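Local coordinates for putative surface anchored protein (Clostridium perfringens B, PDB 4NI6) that probably forms part of the shaft of a cell-surface adhesin, as one of its Ig-like repeat domains stabilised by an autocatalytically formed Thr-Gln ester cross-link, at residues L3-A8 with V125-K130; A20-E25 with L137-P142; G30-D35 with F87-L92; T51-H56 with L63-T68. All blocks are in the same frame, centred on the assembly; numbering follows the deposited sequence.

In the fold
The chain starts with strand 3-9, and the modelled chain ends just past strand 121-139. Contact 1 brings these two strands together and closes the longest loop, beside the Thr-5 to Gln-135 ester bond. Contact 2 joins strand 20-22 to the end of strand 121-139. Its segments alternate with those of contact 1, so the two cross. Contact 3 pairs strand 31-39 with strand 81-90 and falls within both larger loops. Contact 4 is a hairpin of strands 47-57 and 63-74, and lies within the loop that contact 3 closes. Contact 3 belongs to one sheet of the Ig-like domain. Contacts 2 and 4 belong to the other, and contact 1 bridges the two.

Contact 1: residues L3-A8 with V125-K130; sequences LKTTVA and VKHEDK
Leu-3 meets Val-125 and His-127 with its side chain, and Thr-5 meets the His-127 ring. No direct hydrogen bond joins the segments. CG of Leu-3 lies anti to its own carbonyl carbon (chi1 -48°) and sits 4.0 Å from Val-125 CG1. Leu-3 CD1 reaches the backbone, 3.5 Å from Val-125 O. The CB atoms of Leu-3 and His-127 are 4.0 Å apart. CG of His-127 is anti to its backbone N (chi1 -172°), and the ring lies beside strand 3-8. Leu-3 O and Thr-5 OG1 both approach this ring obliquely, with Thr-5 OG1 3.4 Å from His-127 CD2. The hydrogen bond of His-127 NE2 goes to Asp-132. Thr-5 OG1 is no longer a hydroxyl: it is the ester oxygen bonded to CD of Gln-135, the Thr-Gln cross-link that defines this domain family. One water links the backbones, accepting from Leu-3 N at 2.9 Å and donating to Lys-126 O at 2.7 Å. The strand segments 3-8 and 125-127 run 35° from parallel; their strands belong to different sheets. Leu-3 also packs on Ile-37 and Tyr-39 of strand 31-39, while Thr-5 touches Glu-102 of strand 97-106.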
loop_
_atom_site.group_PDB
_atom_site.type_symbol
_atom_site.label_atom_id
_atom_site.label_comp_id
_atom_site.label_asym_id
_atom_site.label_seq_id
_atom_site.Cartn_x
_atom_site.Cartn_y
_atom_site.Cartn_z
ATOM N N LEU A 3 -2.634 -1.083 10.211
ATOM C CA LEU A 3 -1.829 -0.339 9.221
ATOM C C LEU A 3 -2.536 0.926 8.744
ATOM O O LEU A 3 -3.741 0.900 8.507
ATOM C CB LEU A 3 -1.498 -1.172 7.956
ATOM C CG LEU A 3 -0.946 -2.605 8.019
ATOM C CD1 LEU A 3 -0.732 -3.181 6.618
ATOM C CD2 LEU A 3 0.334 -2.671 8.835
ATOM N N LYS A 4 -1.773 2.012 8.641
ATOM C CA LYS A 4 -2.156 3.212 7.883
ATOM C C LYS A 4 -1.167 3.380 6.748
ATOM O O LYS A 4 -0.004 3.010 6.872
ATOM C CB LYS A 4 -2.055 4.441 8.787
ATOM C CG LYS A 4 -3.071 4.460 9.916
ATOM C CD LYS A 4 -2.665 5.400 11.043
ATOM C CE LYS A 4 -2.437 6.813 10.532
ATOM N NZ LYS A 4 -0.997 7.076 10.245
ATOM N N THR A 5 -1.623 3.899 5.614
ATOM C CA THR A 5 -0.759 3.995 4.423
ATOM C C THR A 5 -0.910 5.332 3.716
ATOM O O THR A 5 -1.967 5.940 3.771
ATOM C CB THR A 5 -1.065 2.853 3.441
ATOM O OG1 THR A 5 -2.388 3.059 2.908
ATOM C CG2 THR A 5 -1.018 1.472 4.088
ATOM N N THR A 6 0.198 5.784 3.146
ATOM C CA THR A 6 0.220 7.002 2.350
ATOM C C THR A 6 0.971 6.724 1.050
ATOM O O THR A 6 2.170 6.445 1.055
ATOM C CB THR A 6 0.926 8.135 3.106
ATOM O OG1 THR A 6 0.371 8.256 4.427
ATOM C CG2 THR A 6 0.748 9.459 2.386
ATOM N N VAL A 7 0.276 6.867 -0.077
ATOM C CA VAL A 7 0.921 6.740 -1.377
ATOM C C VAL A 7 1.668 8.008 -1.749
ATOM O O VAL A 7 1.303 9.092 -1.335
ATOM C CB VAL A 7 -0.123 6.375 -2.466
ATOM C CG1 VAL A 7 -1.074 7.532 -2.770
ATOM C CG2 VAL A 7 0.531 5.854 -3.733
ATOM N N ALA A 8 2.730 7.845 -2.533
ATOM C CA ALA A 8 3.404 8.980 -3.171
ATOM C C ALA A 8 3.511 8.663 -4.644
ATOM O O ALA A 8 3.971 7.582 -5.047
ATOM C CB ALA A 8 4.786 9.186 -2.586
ATOM N N VAL A 125 -2.362 -8.414 9.260
ATOM C CA VAL A 125 -2.879 -7.069 9.446
ATOM C C VAL A 125 -2.836 -6.399 8.074
ATOM O O VAL A 125 -1.839 -6.464 7.347
ATOM C CB VAL A 125 -2.016 -6.284 10.453
ATOM C CG1 VAL A 125 -2.628 -4.935 10.759
ATOM C CG2 VAL A 125 -1.891 -7.083 11.759
ATOM N N LYS A 126 -3.963 -5.829 7.683
ATOM C CA LYS A 126 -4.073 -5.340 6.323
ATOM C C LYS A 126 -4.757 -3.993 6.241
ATOM O O LYS A 126 -5.410 -3.559 7.181
ATOM C CB LYS A 126 -4.785 -6.372 5.487
ATOM C CG LYS A 126 -6.250 -6.529 5.809
ATOM C CD LYS A 126 -6.799 -7.800 5.184
ATOM C CE LYS A 126 -5.988 -9.010 5.606
ATOM N NZ LYS A 126 -6.267 -10.203 4.758
ATOM N N HIS A 127 -4.567 -3.313 5.117
ATOM C CA HIS A 127 -5.298 -2.084 4.831
ATOM C C HIS A 127 -5.594 -2.043 3.349
ATOM O O HIS A 127 -4.700 -1.813 2.521
ATOM C CB HIS A 127 -4.476 -0.877 5.240
ATOM C CG HIS A 127 -5.236 0.433 5.149
ATOM N ND1 HIS A 127 -6.278 0.739 5.928
ATOM C CD2 HIS A 127 -5.118 1.471 4.249
ATOM C CE1 HIS A 127 -6.802 1.915 5.553
ATOM N NE2 HIS A 127 -6.097 2.358 4.507
ATOM N N GLU A 128 -6.786 -2.514 3.022
ATOM C CA GLU A 128 -7.220 -2.734 1.645
ATOM C C GLU A 128 -8.536 -1.993 1.400
ATOM O O GLU A 128 -9.586 -2.607 1.204
ATOM C CB GLU A 128 -7.372 -4.241 1.385
ATOM C CG GLU A 128 -6.099 -5.030 1.653
ATOM C CD GLU A 128 -6.258 -6.522 1.431
ATOM O OE1 GLU A 128 -7.373 -7.046 1.634
ATOM O OE2 GLU A 128 -5.258 -7.165 1.052
ATOM N N ASP A 129 -8.456 -0.659 1.397
ATOM C CA ASP A 129 -9.638 0.195 1.361
ATOM C C ASP A 129 -9.603 1.060 0.108
ATOM O O ASP A 129 -8.829 2.023 -0.005
ATOM C CB ASP A 129 -9.615 1.109 2.584
ATOM C CG ASP A 129 -10.830 2.005 2.671
ATOM O OD1 ASP A 129 -11.684 2.026 1.751
ATOM O OD2 ASP A 129 -10.940 2.711 3.694
ATOM N N LYS A 130 -10.465 0.716 -0.842
ATOM C CA LYS A 130 -10.499 1.421 -2.111
ATOM C C LYS A 130 -11.041 2.843 -2.000
ATOM O O LYS A 130 -10.887 3.615 -2.932
ATOM C CB LYS A 130 -11.278 0.614 -3.143
ATOM C CG LYS A 130 -12.778 0.567 -2.911
ATOM C CD LYS A 130 -13.447 -0.203 -4.037
ATOM C CE LYS A 130 -14.839 -0.676 -3.685
ATOM N NZ LYS A 130 -15.194 -1.840 -4.543
HETATM O O HOH W 1 -5.238 -2.183 9.520
#

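Contact 2: residues A20-E25 with L137-P142; sequences ALVSFE and LIVEKP
Strand 20-22 adds in parallel to the end of strand 121-139 in the mixed sheet, with Ala-20 to Val-22 beside Leu-137 to Val-139. Three backbone bonds hold the pair. Ile-138 N gives to Ala-20 O, and Val-22 N gives to Ile-138 O in a nearly straight bond (176°). Glu-140 N then gives to Val-22 O at 2.7 Å, just past the paired residues. Ala-20, Val-22, Leu-137 and Val-139 point to one face of the sheet. There CB of Ala-20 lies 4.0 Å from CB of Leu-137. Leu-21 and Ile-138 point to the other face, side by side, with Leu-21 CD2 3.9 Å from Ile-138 CB.

In the Ig-like sandwich the first of these faces turns inward. Val-22 touches Val-31, and Leu-137 touches Val-33, both of strand 31-39 in the opposing sheet. Beyond the strands, Glu-140 folds back across Val-22 O. Its CG is anti to its carbonyl carbon (chi1 -60°) and its chain is extended from there. Glu-140 OE2 comes 3.3 Å from Leu-21 CD1, and Glu-140 OE1 lies 3.2 Å from Ser-23 CA. A water accepts from Phe-24 N and gives a weak bond to Glu-140 OE1. Glu-140 O sits at the edge of the Phe-24 ring, buried and without a hydrogen-bond partner in the model. Over one face of that ring lies Pro-142. Its CG is 3.8 Å from the Phe-24 ring centroid and 10° off the ring normal, a CH-pi contact.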
loop_
_atom_site.group_PDB
_atom_site.type_symbol
_atom_site.label_atom_id
_atom_site.label_comp_id
_atom_site.label_asym_id
_atom_site.label_seq_id
_atom_site.Cartn_x
_atom_site.Cartn_y
_atom_site.Cartn_z
ATOM N N ALA A 20 -3.441 11.815 -4.188
ATOM C CA ALA A 20 -2.225 12.322 -4.869
ATOM C C ALA A 20 -2.541 12.582 -6.335
ATOM O O ALA A 20 -2.995 11.689 -7.027
ATOM C CB ALA A 20 -1.116 11.299 -4.777
ATOM N N LEU A 21 -2.299 13.805 -6.792
ATOM C CA LEU A 21 -2.571 14.139 -8.176
ATOM C C LEU A 21 -1.301 14.120 -9.035
ATOM O O LEU A 21 -0.241 14.627 -8.647
ATOM C CB LEU A 21 -3.214 15.530 -8.249
ATOM C CG LEU A 21 -4.589 15.669 -7.600
ATOM C CD1 LEU A 21 -5.143 17.074 -7.727
ATOM C CD2 LEU A 21 -5.582 14.631 -8.094
ATOM N N VAL A 22 -1.422 13.446 -10.163
ATOM C CA VAL A 22 -0.381 13.472 -11.189
ATOM C C VAL A 22 -0.881 14.259 -12.390
ATOM O O VAL A 22 -1.937 13.941 -12.922
ATOM C CB VAL A 22 -0.034 12.032 -11.663
ATOM C CG1 VAL A 22 1.075 12.070 -12.711
ATOM C CG2 VAL A 22 0.361 11.135 -10.497
ATOM N N SER A 23 -0.181 15.328 -12.751
ATOM C CA SER A 23 -0.638 16.132 -13.868
ATOM C C SER A 23 -0.601 15.326 -15.143
ATOM O O SER A 23 0.193 14.396 -15.303
ATOM C CB SER A 23 0.200 17.397 -14.040
ATOM O OG SER A 23 1.495 17.059 -14.487
ATOM N N PHE A 24 -1.345 15.818 -16.123
ATOM C CA PHE A 24 -1.354 15.202 -17.432
ATOM C C PHE A 24 0.060 15.133 -18.013
ATOM O O PHE A 24 0.511 14.062 -18.441
ATOM C CB PHE A 24 -2.289 15.972 -18.364
ATOM C CG PHE A 24 -2.154 15.574 -19.783
ATOM C CD1 PHE A 24 -2.566 14.335 -20.209
ATOM C CD2 PHE A 24 -1.683 16.469 -20.717
ATOM C CE1 PHE A 24 -2.283 13.882 -21.465
ATOM C CE2 PHE A 24 -1.495 16.068 -22.030
ATOM C CZ PHE A 24 -1.882 14.800 -22.424
ATOM N N GLU A 25 0.802 16.239 -17.985
ATOM C CA GLU A 25 2.178 16.224 -18.504
ATOM C C GLU A 25 3.115 15.278 -17.719
ATOM O O GLU A 25 3.903 14.531 -18.305
ATOM C CB GLU A 25 2.739 17.651 -18.564
ATOM C CG GLU A 25 1.982 18.580 -19.507
ATOM C CD GLU A 25 2.621 19.954 -19.636
ATOM O OE1 GLU A 25 3.584 20.241 -18.894
ATOM O OE2 GLU A 25 2.181 20.736 -20.512
ATOM N N LEU A 137 -4.143 7.694 -5.932
ATOM C CA LEU A 137 -3.648 8.685 -6.859
ATOM C C LEU A 137 -4.616 8.785 -8.024
ATOM O O LEU A 137 -5.260 7.830 -8.400
ATOM C CB LEU A 137 -2.216 8.368 -7.278
ATOM C CG LEU A 137 -2.017 7.170 -8.214
ATOM C CD1 LEU A 137 -2.100 7.606 -9.685
ATOM C CD2 LEU A 137 -0.725 6.415 -7.992
ATOM N N ILE A 138 -4.650 9.968 -8.643
ATOM C CA ILE A 138 -5.439 10.194 -9.864
ATOM C C ILE A 138 -4.542 10.839 -10.921
ATOM O O ILE A 138 -3.773 11.731 -10.576
ATOM C CB ILE A 138 -6.629 11.147 -9.580
ATOM C CG1 ILE A 138 -7.628 10.489 -8.623
ATOM C CG2 ILE A 138 -7.334 11.530 -10.895
ATOM C CD1 ILE A 138 -8.666 11.426 -8.028
ATOM N N VAL A 139 -4.512 10.248 -12.125
ATOM C CA VAL A 139 -3.770 10.879 -13.235
ATOM C C VAL A 139 -4.658 11.820 -14.027
ATOM O O VAL A 139 -5.745 11.402 -14.413
ATOM C CB VAL A 139 -3.205 9.815 -14.168
ATOM C CG1 VAL A 139 -2.300 10.481 -15.200
ATOM C CG2 VAL A 139 -2.438 8.749 -13.399
ATOM N N GLU A 140 -4.384 13.114 -13.841
ATOM C CA GLU A 140 -5.287 14.151 -14.353
ATOM C C GLU A 140 -5.429 14.155 -15.886
ATOM O O GLU A 140 -4.478 13.851 -16.592
ATOM C CB GLU A 140 -4.845 15.521 -13.846
ATOM C CG GLU A 140 -4.850 15.644 -12.328
ATOM C CD GLU A 140 -4.249 16.953 -11.848
ATOM O OE1 GLU A 140 -3.178 17.347 -12.364
ATOM O OE2 GLU A 140 -4.872 17.603 -10.973
ATOM N N LYS A 141 -6.637 14.466 -16.365
ATOM C CA LYS A 141 -6.912 14.671 -17.795
ATOM C C LYS A 141 -6.455 16.048 -18.297
ATOM O O LYS A 141 -6.344 16.992 -17.514
ATOM C CB LYS A 141 -8.407 14.511 -18.076
ATOM C CG LYS A 141 -8.922 13.121 -17.730
ATOM C CD LYS A 141 -10.280 12.810 -18.336
ATOM C CE LYS A 141 -11.384 13.652 -17.717
ATOM N NZ LYS A 141 -12.720 13.006 -17.872
ATOM N N PRO A 142 -6.225 16.181 -19.624
ATOM C CA PRO A 142 -5.602 17.398 -20.155
ATOM C C PRO A 142 -6.411 18.650 -19.825
ATOM O O PRO A 142 -7.685 18.604 -19.937
ATOM C CB PRO A 142 -5.618 17.170 -21.664
ATOM C CG PRO A 142 -5.642 15.702 -21.877
ATOM C CD PRO A 142 -6.203 15.073 -20.604
HETATM O O HOH W 2 -3.184 18.009 -15.792
#

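Contact 3: residues G30-D35 with F87-L92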
loop_
_atom_site.group_PDB
_atom_site.type_symbol
_atom_site.label_atom_id
_atom_site.label_comp_id
_atom_site.label_asym_id
_atom_site.label_seq_id
_atom_site.Cartn_x
_atom_site.Cartn_y
_atom_site.Cartn_z
ATOM N N GLY A 30 5.422 7.584 -17.426
ATOM C CA GLY A 30 4.995 6.765 -16.289
ATOM C C GLY A 30 5.032 7.571 -15.008
ATOM O O GLY A 30 5.458 8.725 -14.981
ATOM N N VAL A 31 4.727 6.877 -13.918
ATOM C CA VAL A 31 4.563 7.474 -12.584
ATOM C C VAL A 31 5.306 6.562 -11.608
ATOM O O VAL A 31 5.059 5.359 -11.585
ATOM C CB VAL A 31 3.060 7.545 -12.218
ATOM C CG1 VAL A 31 2.862 8.173 -10.848
ATOM C CG2 VAL A 31 2.278 8.315 -13.292
ATOM N N ASP A 32 6.270 7.114 -10.868
ATOM C CA ASP A 32 6.907 6.365 -9.770
ATOM C C ASP A 32 5.980 6.291 -8.571
ATOM O O ASP A 32 5.536 7.319 -8.071
ATOM C CB ASP A 32 8.235 7.012 -9.379
ATOM C CG ASP A 32 9.191 7.139 -10.550
ATOM O OD1 ASP A 32 9.045 6.397 -11.550
ATOM O OD2 ASP A 32 10.079 8.009 -10.478
ATOM N N VAL A 33 5.628 5.080 -8.155
ATOM C CA VAL A 33 4.621 4.932 -7.107
ATOM C C VAL A 33 5.260 4.233 -5.917
ATOM O O VAL A 33 5.819 3.150 -6.055
ATOM C CB VAL A 33 3.422 4.094 -7.582
ATOM C CG1 VAL A 33 2.371 3.946 -6.472
ATOM C CG2 VAL A 33 2.794 4.730 -8.812
ATOM N N LYS A 34 5.254 4.923 -4.789
ATOM C CA LYS A 34 5.800 4.391 -3.544
ATOM C C LYS A 34 4.708 4.465 -2.487
ATOM O O LYS A 34 3.676 5.130 -2.659
ATOM C CB LYS A 34 6.999 5.229 -3.074
ATOM C CG LYS A 34 8.217 5.164 -3.968
ATOM C CD LYS A 34 9.324 6.053 -3.431
ATOM C CE LYS A 34 10.251 6.508 -4.547
ATOM N NZ LYS A 34 11.638 6.738 -4.057
ATOM N N ASP A 35 4.829 3.656 -1.441
ATOM C CA ASP A 35 3.841 3.677 -0.372
ATOM C C ASP A 35 4.554 3.602 0.978
ATOM O O ASP A 35 5.543 2.867 1.121
ATOM C CB ASP A 35 2.923 2.453 -0.496
ATOM C CG ASP A 35 1.635 2.581 0.304
ATOM O OD1 ASP A 35 0.931 3.602 0.078
ATOM O OD2 ASP A 35 1.274 1.669 1.089
ATOM N N PHE A 87 6.960 0.550 -5.746
ATOM C CA PHE A 87 6.507 -0.164 -6.926
ATOM C C PHE A 87 7.343 0.181 -8.158
ATOM O O PHE A 87 7.145 -0.403 -9.223
ATOM C CB PHE A 87 5.037 0.165 -7.258
ATOM C CG PHE A 87 4.049 -0.369 -6.246
ATOM C CD1 PHE A 87 3.554 -1.665 -6.355
ATOM C CD2 PHE A 87 3.485 0.478 -5.304
ATOM C CE1 PHE A 87 2.661 -2.164 -5.415
ATOM C CE2 PHE A 87 2.565 -0.015 -4.383
ATOM C CZ PHE A 87 2.150 -1.336 -4.451
ATOM N N GLY A 88 8.196 1.190 -8.048
ATOM C CA GLY A 88 8.942 1.699 -9.196
ATOM C C GLY A 88 8.060 2.426 -10.193
ATOM O O GLY A 88 6.939 2.834 -9.896
ATOM N N ASN A 89 8.593 2.562 -11.394
ATOM C CA ASN A 89 7.900 3.263 -12.470
ATOM C C ASN A 89 6.723 2.461 -13.003
ATOM O O ASN A 89 6.861 1.271 -13.292
ATOM C CB ASN A 89 8.878 3.546 -13.628
ATOM C CG ASN A 89 8.242 4.328 -14.768
ATOM O OD1 ASN A 89 7.614 3.743 -15.654
ATOM N ND2 ASN A 89 8.224 5.642 -14.626
ATOM N N GLN A 90 5.550 3.094 -13.039
ATOM C CA GLN A 90 4.340 2.445 -13.500
ATOM C C GLN A 90 3.763 3.237 -14.647
ATOM O O GLN A 90 3.643 4.459 -14.582
ATOM C CB GLN A 90 3.331 2.357 -12.347
ATOM C CG GLN A 90 3.828 1.493 -11.183
ATOM C CD GLN A 90 3.875 0.026 -11.569
ATOM O OE1 GLN A 90 2.996 -0.453 -12.269
ATOM N NE2 GLN A 90 4.843 -0.707 -11.036
ATOM N N LYS A 91 3.382 2.529 -15.690
ATOM C CA LYS A 91 2.862 3.232 -16.857
ATOM C C LYS A 91 1.329 3.323 -16.791
ATOM O O LYS A 91 0.628 2.402 -17.208
ATOM C CB LYS A 91 3.386 2.632 -18.183
ATOM C CG LYS A 91 4.907 2.720 -18.408
ATOM C CD LYS A 91 5.395 4.061 -18.951
ATOM C CE LYS A 91 6.923 4.113 -19.008
ATOM N NZ LYS A 91 7.466 3.390 -20.210
ATOM N N LEU A 92 0.860 4.296 -16.004
ATOM C CA LEU A 92 -0.563 4.480 -15.669
ATOM C C LEU A 92 -1.366 5.263 -16.722
ATOM O O LEU A 92 -0.790 5.942 -17.584
ATOM C CB LEU A 92 -0.698 5.166 -14.307
ATOM C CG LEU A 92 0.040 4.441 -13.170
ATOM C CD1 LEU A 92 -0.202 5.113 -11.829
ATOM C CD2 LEU A 92 -0.414 2.988 -13.085
#
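Val-31 N gives its hydrogen to Gln-90 O at 2.7 Å, and Gln-90 N returns one to Val-31 O at the same length. These two bonds form a hydrogen-bonded antiparallel pair between strands 31-39 and 81-90, in the four-stranded sheet of the Ig-like fold. The donor Gln-90 N stands above the carbonyl plane of Val-31, 39° out of it. Farther along, Val-33 N gives to Gly-88 O, and Phe-87 N gives to Val-33 O.

Between these bonds, Asp-32 and Asn-89 form a non-hydrogen-bonded pair, yet their side chains meet. Asn-89 CG is anti to its backbone N (chi1 -178°). Asn-89 ND2 gives a long bond of 3.3 Å to Asp-32 OD1, and the carboxylate and amide planes are turned 73° apart. The same ND2 also bonds to Asp-29 O. Gly-30 has positive phi and lies close to the other strand, its CA 3.2 Å from Gln-90 O.

On the other face, Val-31, Val-33 and Leu-92 pack together, with Leu-92 CD1 4.1 Å from Val-31 CB. Val-33 and Leu-92 touch Leu-137 of strand 121-139, and Val-31 touches Val-22. Val-33 CG1 lies 3.8 Å from Phe-87 CD2, and Val-33 O sits at the edge of the same ring, in its plane. The Gln-90 chain bends at chi2. Its NE2 bonds to Phe-87 O at 2.9 Å, with that oxygen in the plane of the Gln-90 amide.

Contact 4: residues T51-H56 with L63-T68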
loop_
_atom_site.group_PDB
_atom_site.type_symbol
_atom_site.label_atom_id
_atom_site.label_comp_id
_atom_site.label_asym_id
_atom_site.label_seq_id
_atom_site.Cartn_x
_atom_site.Cartn_y
_atom_site.Cartn_z
ATOM N N THR A 51 2.864 -7.598 1.310
ATOM C CA THR A 51 2.426 -7.530 -0.105
ATOM C C THR A 51 1.647 -6.260 -0.351
ATOM O O THR A 51 0.640 -5.989 0.277
ATOM C CB THR A 51 1.527 -8.723 -0.462
ATOM O OG1 THR A 51 2.269 -9.934 -0.307
ATOM C CG2 THR A 51 1.017 -8.613 -1.928
ATOM N N GLY A 52 2.147 -5.458 -1.291
ATOM C CA GLY A 52 1.436 -4.268 -1.756
ATOM C C GLY A 52 0.918 -4.465 -3.154
ATOM O O GLY A 52 1.539 -5.142 -3.957
ATOM N N LYS A 53 -0.300 -3.996 -3.359
ATOM C CA LYS A 53 -0.938 -4.062 -4.669
ATOM C C LYS A 53 -1.397 -2.687 -5.086
ATOM O O LYS A 53 -1.940 -1.909 -4.299
ATOM C CB LYS A 53 -2.123 -5.001 -4.636
ATOM C CG LYS A 53 -1.713 -6.452 -4.416
ATOM C CD LYS A 53 -2.910 -7.368 -4.314
ATOM C CE LYS A 53 -2.456 -8.801 -4.071
ATOM N NZ LYS A 53 -1.576 -9.240 -5.201
ATOM N N LEU A 54 -1.174 -2.367 -6.366
ATOM C CA LEU A 54 -1.688 -1.140 -6.960
ATOM C C LEU A 54 -2.899 -1.538 -7.801
ATOM O O LEU A 54 -2.767 -2.326 -8.735
ATOM C CB LEU A 54 -0.620 -0.481 -7.845
ATOM C CG LEU A 54 -0.966 0.873 -8.444
ATOM C CD1 LEU A 54 -1.252 1.897 -7.360
ATOM C CD2 LEU A 54 0.159 1.343 -9.355
ATOM N N MET A 55 -4.069 -1.033 -7.428
ATOM C CA MET A 55 -5.341 -1.433 -8.045
ATOM C C MET A 55 -5.932 -0.266 -8.837
ATOM O O MET A 55 -6.034 0.839 -8.318
ATOM C CB MET A 55 -6.330 -1.786 -6.942
ATOM C CG MET A 55 -5.824 -2.837 -5.947
ATOM S SD MET A 55 -5.361 -4.441 -6.671
ATOM C CE MET A 55 -6.984 -5.001 -7.128
ATOM N N HIS A 56 -6.312 -0.531 -10.077
ATOM C CA HIS A 56 -7.086 0.403 -10.883
ATOM C C HIS A 56 -8.516 0.366 -10.419
ATOM O O HIS A 56 -9.143 -0.699 -10.356
ATOM C CB HIS A 56 -6.932 -0.015 -12.340
ATOM C CG HIS A 56 -7.700 0.815 -13.316
ATOM N ND1 HIS A 56 -8.024 0.336 -14.528
ATOM C CD2 HIS A 56 -8.222 2.099 -13.250
ATOM C CE1 HIS A 56 -8.642 1.292 -15.248
ATOM N NE2 HIS A 56 -8.794 2.364 -14.472
ATOM N N LEU A 63 -12.276 -3.389 -9.321
ATOM C CA LEU A 63 -10.827 -3.215 -9.255
ATOM C C LEU A 63 -10.161 -4.116 -10.265
ATOM O O LEU A 63 -10.663 -5.191 -10.572
ATOM C CB LEU A 63 -10.320 -3.581 -7.860
ATOM C CG LEU A 63 -10.971 -2.854 -6.686
ATOM C CD1 LEU A 63 -10.479 -3.467 -5.382
ATOM C CD2 LEU A 63 -10.671 -1.354 -6.726
ATOM N N GLU A 64 -9.031 -3.666 -10.793
ATOM C CA GLU A 64 -8.146 -4.532 -11.541
ATOM C C GLU A 64 -6.714 -4.277 -11.134
ATOM O O GLU A 64 -6.284 -3.137 -11.033
ATOM C CB GLU A 64 -8.343 -4.279 -13.028
ATOM C CG GLU A 64 -9.805 -4.056 -13.324
ATOM C CD GLU A 64 -10.126 -4.157 -14.785
ATOM O OE1 GLU A 64 -11.325 -4.212 -15.096
ATOM O OE2 GLU A 64 -9.186 -4.198 -15.611
ATOM N N GLU A 65 -6.008 -5.349 -10.805
ATOM C CA GLU A 65 -4.641 -5.220 -10.332
ATOM C C GLU A 65 -3.731 -4.764 -11.461
ATOM O O GLU A 65 -3.735 -5.343 -12.553
ATOM C CB GLU A 65 -4.143 -6.537 -9.755
ATOM C CG GLU A 65 -2.776 -6.447 -9.119
ATOM C CD GLU A 65 -2.365 -7.777 -8.530
ATOM O OE1 GLU A 65 -2.931 -8.179 -7.494
ATOM O OE2 GLU A 65 -1.457 -8.413 -9.084
ATOM N N VAL A 66 -2.937 -3.744 -11.153
ATOM C CA VAL A 66 -1.949 -3.177 -12.066
ATOM C C VAL A 66 -0.569 -3.725 -11.734
ATOM O O VAL A 66 0.218 -3.999 -12.631
ATOM C CB VAL A 66 -1.907 -1.642 -11.946
ATOM C CG1 VAL A 66 -0.826 -1.050 -12.846
ATOM C CG2 VAL A 66 -3.271 -1.060 -12.281
ATOM N N ALA A 67 -0.259 -3.804 -10.439
ATOM C CA ALA A 67 1.081 -4.181 -9.982
ATOM C C ALA A 67 0.942 -4.844 -8.616
ATOM O O ALA A 67 0.048 -4.511 -7.852
ATOM C CB ALA A 67 1.988 -2.962 -9.858
ATOM N N THR A 68 1.888 -5.718 -8.306
ATOM C CA THR A 68 1.988 -6.331 -6.989
ATOM C C THR A 68 3.472 -6.448 -6.659
ATOM O O THR A 68 4.275 -6.781 -7.516
ATOM C CB THR A 68 1.225 -7.677 -6.960
ATOM O OG1 THR A 68 1.179 -8.177 -5.614
ATOM C CG2 THR A 68 1.866 -8.747 -7.843
#
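Lys-53 NZ bonds to two side chains of the facing strand. It makes a salt bridge to Glu-65 OE1 at 2.9 Å, coming from above the carboxylate plane, and a hydrogen bond to Thr-68 OG1 at 3.0 Å. The Lys-53 chain runs extended and bends at its last torsion (chi4 -59°), which sets NZ between these oxygens. Thr-68 OG1, anti to its backbone N, also gives a weak bond to Gly-52 O. On the same face, Met-55 meets Glu-65: the Met-55 chain is bent at chi2 and chi3, and its SD lies 3.8 Å from Glu-65 CA. Met-55 CE reaches Leu-63 CB at 3.7 Å, the two side chains crossing at about a right angle.

Behind these side chains, Leu-54 O takes Val-66 N at 2.8 Å and Ala-67 N more weakly at 3.4 Å. Two residues thus face one, a classic beta bulge in a hairpin. The register shifts by one there, pairing Met-55 with Glu-65. His-56 and Glu-64 exchange two backbone bonds beyond it. On the other face, CB of Leu-54 lies 4.1 Å from CB of Ala-67. The His-56 ring meets Tyr-98, and its NE2 bonds to Glu-96. Strand 97-106 pairs with the other edge of strand 47-57, while Ala-67 and Leu-54 pack on Gln-90 of strand 81-90.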